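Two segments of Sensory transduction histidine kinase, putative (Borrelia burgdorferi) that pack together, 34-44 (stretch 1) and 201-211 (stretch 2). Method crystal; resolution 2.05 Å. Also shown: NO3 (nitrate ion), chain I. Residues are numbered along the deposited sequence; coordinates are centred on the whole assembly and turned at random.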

# COMPACT_ATOMS: atom_id res chain seq x y z
N SER B 34 -10.81 4.66 -12.43
CA SER B 34 -10.98 3.48 -13.27
C SER B 34 -11.91 2.46 -12.61
O SER B 34 -12.77 1.87 -13.27
CB SER B 34 -9.62 2.83 -13.55
OG SER B 34 -9.77 1.61 -14.25
N ILE B 35 -11.75 2.26 -11.31
CA ILE B 35 -12.58 1.33 -10.56
C ILE B 35 -14.04 1.78 -10.53
O ILE B 35 -14.94 0.97 -10.71
CB ILE B 35 -12.08 1.17 -9.10
CG1 ILE B 35 -10.64 0.67 -9.08
CG2 ILE B 35 -12.98 0.21 -8.33
CD1 ILE B 35 -10.00 0.72 -7.71
N LEU B 36 -14.26 3.07 -10.30
CA LEU B 36 -15.61 3.61 -10.19
C LEU B 36 -16.36 3.53 -11.52
O LEU B 36 -17.56 3.28 -11.53
CB LEU B 36 -15.56 5.06 -9.70
CG LEU B 36 -15.16 5.25 -8.23
CD1 LEU B 36 -14.95 6.73 -7.93
CD2 LEU B 36 -16.20 4.67 -7.29
N ASP B 37 -15.65 3.74 -12.62
CA ASP B 37 -16.25 3.60 -13.94
C ASP B 37 -16.69 2.15 -14.19
O ASP B 37 -17.72 1.91 -14.81
CB ASP B 37 -15.28 4.04 -15.04
CG ASP B 37 -15.11 5.55 -15.09
OD1 ASP B 37 -16.06 6.28 -14.73
OD2 ASP B 37 -14.03 6.02 -15.51
N LYS B 38 -15.90 1.20 -13.70
CA LYS B 38 -16.26 -0.21 -13.82
C LYS B 38 -17.49 -0.53 -12.98
O LYS B 38 -18.43 -1.16 -13.46
CB LYS B 38 -15.09 -1.10 -13.40
CG LYS B 38 -13.98 -1.21 -14.44
CD LYS B 38 -13.02 -2.33 -14.09
CE LYS B 38 -12.09 -2.64 -15.24
NZ LYS B 38 -11.35 -3.91 -15.01
N TRP B 39 -17.47 -0.09 -11.73
CA TRP B 39 -18.60 -0.29 -10.83
C TRP B 39 -19.87 0.32 -11.41
O TRP B 39 -20.96 -0.23 -11.27
CB TRP B 39 -18.31 0.32 -9.46
CG TRP B 39 -19.47 0.27 -8.51
CD1 TRP B 39 -19.74 -0.71 -7.59
CD2 TRP B 39 -20.53 1.23 -8.39
NE1 TRP B 39 -20.89 -0.41 -6.90
CE2 TRP B 39 -21.40 0.78 -7.37
CE3 TRP B 39 -20.82 2.44 -9.03
CZ2 TRP B 39 -22.54 1.48 -7.00
CZ3 TRP B 39 -21.95 3.14 -8.66
CH2 TRP B 39 -22.80 2.66 -7.65
N ALA B 40 -19.71 1.47 -12.07
CA ALA B 40 -20.84 2.20 -12.62
C ALA B 40 -21.52 1.40 -13.73
O ALA B 40 -22.75 1.36 -13.82
CB ALA B 40 -20.39 3.55 -13.15
N LYS B 41 -20.71 0.76 -14.56
CA LYS B 41 -21.21 -0.01 -15.69
C LYS B 41 -22.08 -1.18 -15.23
O LYS B 41 -23.16 -1.40 -15.78
CB LYS B 41 -20.05 -0.53 -16.54
N ASP B 42 -21.62 -1.91 -14.23
CA ASP B 42 -22.34 -3.08 -13.74
C ASP B 42 -23.62 -2.70 -13.00
O ASP B 42 -24.59 -3.46 -12.99
CB ASP B 42 -21.45 -3.92 -12.83
CG ASP B 42 -20.40 -4.71 -13.59
OD1 ASP B 42 -20.44 -4.71 -14.84
OD2 ASP B 42 -19.55 -5.34 -12.94
N ASN B 43 -23.62 -1.52 -12.38
CA ASN B 43 -24.79 -1.05 -11.64
C ASN B 43 -25.69 -0.16 -12.49
O ASN B 43 -26.63 0.45 -11.98
CB ASN B 43 -24.35 -0.29 -10.39
CG ASN B 43 -23.76 -1.20 -9.33
OD1 ASN B 43 -24.48 -1.72 -8.48
ND2 ASN B 43 -22.45 -1.41 -9.39
N ASN B 44 -25.41 -0.10 -13.79
CA ASN B 44 -26.19 0.71 -14.73
C ASN B 44 -26.43 2.11 -14.19
O ASN B 44 -27.58 2.53 -14.00
CB ASN B 44 -27.53 0.02 -15.03
CG ASN B 44 -28.29 0.70 -16.16
OD1 ASN B 44 -27.69 1.28 -17.07
ND2 ASN B 44 -29.61 0.64 -16.10
N ASN B 201 -29.24 0.51 -0.82
CA ASN B 201 -29.43 -0.74 -1.55
C ASN B 201 -28.26 -1.07 -2.46
O ASN B 201 -28.14 -2.20 -2.94
CB ASN B 201 -30.72 -0.67 -2.37
N LEU B 202 -27.39 -0.09 -2.69
CA LEU B 202 -26.24 -0.29 -3.56
C LEU B 202 -25.26 -1.31 -2.98
O LEU B 202 -25.03 -1.34 -1.77
CB LEU B 202 -25.50 1.03 -3.80
CG LEU B 202 -26.19 2.09 -4.64
CD1 LEU B 202 -25.33 3.34 -4.69
CD2 LEU B 202 -26.47 1.58 -6.05
N ASN B 203 -24.70 -2.14 -3.85
CA ASN B 203 -23.58 -3.00 -3.50
C ASN B 203 -22.29 -2.24 -3.76
O ASN B 203 -21.87 -2.10 -4.91
CB ASN B 203 -23.63 -4.30 -4.29
CG ASN B 203 -22.51 -5.26 -3.90
OD1 ASN B 203 -21.86 -5.09 -2.87
ND2 ASN B 203 -22.28 -6.27 -4.73
N LEU B 204 -21.67 -1.75 -2.69
CA LEU B 204 -20.48 -0.90 -2.81
C LEU B 204 -19.19 -1.68 -2.60
O LEU B 204 -18.27 -1.20 -1.93
CB LEU B 204 -20.57 0.26 -1.81
CG LEU B 204 -21.78 1.19 -1.98
CD1 LEU B 204 -21.79 2.25 -0.89
CD2 LEU B 204 -21.77 1.84 -3.36
N ASP B 205 -19.12 -2.88 -3.17
CA ASP B 205 -17.91 -3.68 -3.10
C ASP B 205 -16.97 -3.28 -4.24
O ASP B 205 -16.85 -3.98 -5.24
CB ASP B 205 -18.24 -5.18 -3.17
CG ASP B 205 -17.08 -6.06 -2.74
OD1 ASP B 205 -15.93 -5.56 -2.68
OD2 ASP B 205 -17.31 -7.25 -2.46
N LEU B 206 -16.32 -2.13 -4.08
CA LEU B 206 -15.45 -1.59 -5.11
C LEU B 206 -14.19 -2.44 -5.26
O LEU B 206 -13.63 -2.54 -6.35
CB LEU B 206 -15.06 -0.15 -4.79
CG LEU B 206 -16.22 0.83 -4.62
CD1 LEU B 206 -15.71 2.21 -4.21
CD2 LEU B 206 -17.04 0.94 -5.90
N PHE B 207 -13.76 -3.07 -4.17
CA PHE B 207 -12.55 -3.87 -4.18
C PHE B 207 -12.66 -5.07 -5.12
O PHE B 207 -11.66 -5.51 -5.68
CB PHE B 207 -12.23 -4.36 -2.76
CG PHE B 207 -11.03 -5.26 -2.69
CD1 PHE B 207 -9.75 -4.73 -2.66
CD2 PHE B 207 -11.19 -6.64 -2.64
CE1 PHE B 207 -8.65 -5.56 -2.60
CE2 PHE B 207 -10.08 -7.47 -2.58
CZ PHE B 207 -8.81 -6.93 -2.55
N SER B 208 -13.87 -5.59 -5.29
CA SER B 208 -14.08 -6.75 -6.14
C SER B 208 -13.73 -6.44 -7.60
O SER B 208 -13.38 -7.34 -8.36
CB SER B 208 -15.53 -7.23 -6.04
OG SER B 208 -16.42 -6.28 -6.58
N TYR B 209 -13.83 -5.17 -7.98
CA TYR B 209 -13.54 -4.76 -9.35
C TYR B 209 -12.04 -4.68 -9.60
O TYR B 209 -11.60 -4.38 -10.71
CB TYR B 209 -14.21 -3.42 -9.65
CG TYR B 209 -15.72 -3.53 -9.67
CD1 TYR B 209 -16.40 -3.72 -10.86
CD2 TYR B 209 -16.45 -3.48 -8.49
CE1 TYR B 209 -17.77 -3.84 -10.88
CE2 TYR B 209 -17.83 -3.61 -8.51
CZ TYR B 209 -18.48 -3.79 -9.70
OH TYR B 209 -19.85 -3.91 -9.72
N LEU B 210 -11.26 -4.94 -8.56
CA LEU B 210 -9.83 -5.20 -8.71
C LEU B 210 -9.63 -6.70 -8.85
O LEU B 210 -9.67 -7.44 -7.87
CB LEU B 210 -9.05 -4.66 -7.50
CG LEU B 210 -8.24 -3.37 -7.69
CD1 LEU B 210 -9.02 -2.31 -8.45
CD2 LEU B 210 -7.81 -2.83 -6.33
N MET B 211 -9.44 -7.14 -10.09
CA MET B 211 -9.30 -8.56 -10.40
C MET B 211 -8.18 -9.18 -9.56
O MET B 211 -7.09 -8.62 -9.46
CB MET B 211 -9.02 -8.76 -11.88
N NO3 I . -21.27 -3.39 0.29
O1 NO3 I . -20.50 -3.75 -0.65
O2 NO3 I . -22.48 -3.11 0.05
O3 NO3 I . -20.82 -3.31 1.47

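This is a predominantly apolar contact in which one face of a helix packs against a mostly irregular segment with a short 3-10 turn at 207-209, far away in sequence, centred on Trp39 and Tyr209 and pinned by a single hydrogen bond between the two stretches. The two stretches together bury 614 Å². The helix runs alongside the second stretch, so that Ile35 lies nearest Tyr209 by CA position, Trp39 nearest Leu206 and Asn43 nearest Leu202; Ile35 and Trp39, one helical turn apart, and Asn43 just beyond the helix's end, face the second stretch, which runs in the opposite sense.

Trp39 suits the centre because its indole is both a broad apolar surface and a hydrogen-bond donor. With chi1 in the t well, the ring reaches along the second stretch, and its NE1 donates to the backbone Asn203 O at 2.8 Å with a nearly linear angle of 173°. A buried indole nitrogen is thereby satisfied by a main-chain carbonyl, independently of the side chain that Asn203 carries. Three leucines also contact the ring. Leu206 CD2 lies over one face, 3.9 Å from the centroid of the five-membered ring of Trp39, in a CH-pi contact; Leu202 CD1 meets the ring edge, 4.0 Å from Trp39 CH2, and Leu204 CD2 comes within 3.7 Å of Trp39 CZ2.

Tyr209 points toward the helix and covers its backbone. Trp39 CA sits over the Tyr209 ring face, 3.9 Å from the ring centroid, while Tyr209 CE2 approaches Trp39 CD1 at 3.6 Å. The two ring planes are inclined at 68°, an oblique arrangement. A flat aromatic ring can lie close against a helix in this way, and its edge also meets an acidic side chain: Asp42 OD2 is 3.1 Å from Tyr209 CE1. The aliphatic part of Lys38 adds to the cover, its CB 3.9 Å from Tyr209 CD1.

Toward the start of the helix stretch, branched aliphatic side chains fill the space. Ile35 reaches Leu210 with its CD1, 3.3 Å from Leu210 CD1, and its CG2 lies 4.1 Å from both Leu206 CB and Tyr209 CB. Leu36 points away at its CB, yet its CD2 comes back to within 4.0 Å of Leu206 CD1.

At the other end Asn43, the first residue to leave helical geometry, folds its side chain back: ND2 donates to Trp39 O at 2.7 Å. On the second stretch, the backbone bonds Tyr209 N to Leu206 O at 3.1 Å and Leu210 N to Phe207 O at 3.0 Å, with Ser208 OG donating to Asp205 O at 2.7 Å, help shape the segment that presents Leu206 and Tyr209.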